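Local atomic coordinates of low temperature requirement C protein (Listeria monocytogenes, PDB entry 1Y9I), a protein that probably acts as a phosphatidylglycerophosphatase, a lipid phosphatase, and binds calcium and magnesium ions at a binuclear metal site. Residues V32-Q37 with Y117-K122. Residues are numbered along the deposited sequence; the frame is centred on the assembly and turned at random.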
loop_
_atom_site.group_PDB
_atom_site.type_symbol
_atom_site.label_atom_id
_atom_site.label_comp_id
_atom_site.label_asym_id
_atom_site.label_seq_id
_atom_site.Cartn_x
_atom_site.Cartn_y
_atom_site.Cartn_z
ATOM N N VAL A 32 18.841 -12.023 -4.304
ATOM C CA VAL A 32 19.135 -11.230 -3.119
ATOM C C VAL A 32 20.597 -10.793 -3.203
ATOM O O VAL A 32 20.939 -9.660 -2.872
ATOM C CB VAL A 32 18.920 -12.051 -1.834
ATOM C CG1 VAL A 32 19.347 -11.235 -0.617
ATOM C CG2 VAL A 32 17.452 -12.460 -1.716
ATOM N N LEU A 33 21.458 -11.699 -3.654
ATOM C CA LEU A 33 22.883 -11.395 -3.788
ATOM C C LEU A 33 23.040 -10.254 -4.797
ATOM O O LEU A 33 23.787 -9.301 -4.569
ATOM C CB LEU A 33 23.642 -12.638 -4.271
ATOM C CG LEU A 33 25.167 -12.528 -4.383
ATOM C CD1 LEU A 33 25.766 -12.270 -3.009
ATOM C CD2 LEU A 33 25.727 -13.815 -4.974
ATOM N N PHE A 34 22.311 -10.356 -5.906
ATOM C CA PHE A 34 22.339 -9.349 -6.967
ATOM C C PHE A 34 21.925 -7.972 -6.438
ATOM O O PHE A 34 22.477 -6.943 -6.834
ATOM C CB PHE A 34 21.381 -9.770 -8.086
ATOM C CG PHE A 34 21.283 -8.778 -9.208
ATOM C CD1 PHE A 34 22.263 -8.724 -10.196
ATOM C CD2 PHE A 34 20.212 -7.898 -9.276
ATOM C CE1 PHE A 34 22.175 -7.803 -11.237
ATOM C CE2 PHE A 34 20.115 -6.973 -10.312
ATOM C CZ PHE A 34 21.099 -6.928 -11.295
ATOM N N LEU A 35 20.944 -7.963 -5.542
ATOM C CA LEU A 35 20.439 -6.721 -4.963
ATOM C C LEU A 35 21.306 -6.082 -3.882
ATOM O O LEU A 35 21.344 -4.856 -3.762
ATOM C CB LEU A 35 19.061 -6.958 -4.357
ATOM C CG LEU A 35 17.907 -7.292 -5.296
ATOM C CD1 LEU A 35 16.663 -7.596 -4.471
ATOM C CD2 LEU A 35 17.654 -6.118 -6.225
ATOM N N GLN A 36 21.989 -6.904 -3.088
ATOM C CA GLN A 36 22.778 -6.385 -1.976
ATOM C C GLN A 36 24.301 -6.443 -2.061
ATOM O O GLN A 36 24.978 -5.796 -1.265
ATOM C CB GLN A 36 22.336 -7.084 -0.685
ATOM C CG GLN A 36 20.960 -6.666 -0.192
ATOM C CD GLN A 36 20.990 -5.336 0.532
ATOM O OE1 GLN A 36 21.624 -4.387 0.078
ATOM N NE2 GLN A 36 20.298 -5.260 1.665
ATOM N N GLN A 37 24.835 -7.199 -3.012
ATOM C CA GLN A 37 26.283 -7.351 -3.143
ATOM C C GLN A 37 27.067 -6.049 -3.278
ATOM O O GLN A 37 28.166 -5.925 -2.739
ATOM C CB GLN A 37 26.617 -8.256 -4.330
ATOM C CG GLN A 37 26.189 -7.699 -5.671
ATOM C CD GLN A 37 26.702 -8.532 -6.826
ATOM O OE1 GLN A 37 26.458 -9.737 -6.893
ATOM N NE2 GLN A 37 27.421 -7.892 -7.743
ATOM N N TYR A 117 12.145 -4.101 -5.374
ATOM C CA TYR A 117 11.081 -4.868 -6.012
ATOM C C TYR A 117 10.888 -4.366 -7.448
ATOM O O TYR A 117 10.885 -5.156 -8.399
ATOM C CB TYR A 117 9.798 -4.703 -5.195
ATOM C CG TYR A 117 8.531 -5.251 -5.818
ATOM C CD1 TYR A 117 8.450 -6.573 -6.250
ATOM C CD2 TYR A 117 7.381 -4.462 -5.890
ATOM C CE1 TYR A 117 7.249 -7.103 -6.726
ATOM C CE2 TYR A 117 6.179 -4.975 -6.365
ATOM C CZ TYR A 117 6.117 -6.298 -6.777
ATOM O OH TYR A 117 4.917 -6.811 -7.210
ATOM N N GLY A 118 10.751 -3.051 -7.603
ATOM C CA GLY A 118 10.567 -2.487 -8.927
ATOM C C GLY A 118 11.780 -2.673 -9.815
ATOM O O GLY A 118 11.661 -3.074 -10.970
ATOM N N TYR A 119 12.957 -2.388 -9.265
ATOM C CA TYR A 119 14.208 -2.501 -10.002
ATOM C C TYR A 119 14.464 -3.900 -10.546
ATOM O O TYR A 119 14.800 -4.069 -11.719
ATOM C CB TYR A 119 15.372 -2.083 -9.097
ATOM C CG TYR A 119 16.745 -2.292 -9.703
ATOM C CD1 TYR A 119 17.150 -1.574 -10.829
ATOM C CD2 TYR A 119 17.642 -3.201 -9.144
ATOM C CE1 TYR A 119 18.414 -1.754 -11.381
ATOM C CE2 TYR A 119 18.911 -3.391 -9.688
ATOM C CZ TYR A 119 19.288 -2.663 -10.804
ATOM O OH TYR A 119 20.539 -2.837 -11.343
ATOM N N ILE A 120 14.298 -4.912 -9.700
ATOM C CA ILE A 120 14.563 -6.273 -10.135
ATOM C C ILE A 120 13.544 -6.739 -11.169
ATOM O O ILE A 120 13.861 -7.546 -12.043
ATOM C CB ILE A 120 14.618 -7.248 -8.930
ATOM C CG1 ILE A 120 15.444 -8.481 -9.318
ATOM C CG2 ILE A 120 13.206 -7.647 -8.495
ATOM C CD1 ILE A 120 15.907 -9.319 -8.144
ATOM N N ASP A 121 12.324 -6.220 -11.081
ATOM C CA ASP A 121 11.289 -6.587 -12.043
ATOM C C ASP A 121 11.650 -6.082 -13.445
ATOM O O ASP A 121 11.285 -6.693 -14.449
ATOM C CB ASP A 121 9.943 -5.998 -11.631
ATOM C CG ASP A 121 8.829 -6.397 -12.576
ATOM O OD1 ASP A 121 8.524 -7.603 -12.649
ATOM O OD2 ASP A 121 8.267 -5.509 -13.250
ATOM N N LYS A 122 12.362 -4.963 -13.513
ATOM C CA LYS A 122 12.757 -4.405 -14.804
ATOM C C LYS A 122 13.970 -5.103 -15.394
ATOM O O LYS A 122 13.998 -5.416 -16.582
ATOM C CB LYS A 122 13.057 -2.910 -14.682
ATOM C CG LYS A 122 11.852 -2.009 -14.851
ATOM C CD LYS A 122 11.196 -2.206 -16.210
ATOM C CE LYS A 122 10.014 -1.267 -16.402
ATOM N NZ LYS A 122 9.290 -1.538 -17.680
#
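Y119 and I120, neighbours on helix 114-123, meet F34 and L35, neighbours on helix 25-36, and these four side chains make the whole contact. At Y119 a chi1 of 174° swings the ring away from the backbone N, and its CD2-CE2 side meets both partners. L35 and Y119 run alongside each other, pointing opposite ways, and the leucine brings CD2 to the ring edge, close to the ring plane, 4.1 Å from Y119 CD2. The F34 and Y119 side chains run roughly perpendicular, yet their ring planes are nearly parallel (about 10°). The rings are not stacked but displaced beside each other, touching where F34 CE2 lies 3.8 Å from Y119 CE2. The Y119 hydroxyl OH lies 4.1 Å from F34 CZ without bonding across the contact. Y119 also packs on K122 of the second subunit, so the same residue faces a subunit interface. I120 follows and turns to L35 alone. Its extended CG1 branch places CD1 against the fork of the leucine, 4.0 Å from L35 CG and 4.1 Å from both L35 CD1 and L35 CD2. L35 and I120 are buried, whereas F34 and Y119 are partly exposed. P125, in the loop after helix 114-123, touches both F34 and I120. No hydrogen bond links the segments; the axes of 32-36 and 117-122 come no nearer than 11.3 Å and cross at 114°, so contact is made by side-chain ends. The I120 side chain is about 11 Å from the bound magnesium ion, outside the metal site, and the contact joins helices 25-36 and 114-123 of this all-helical PgpA-family chain.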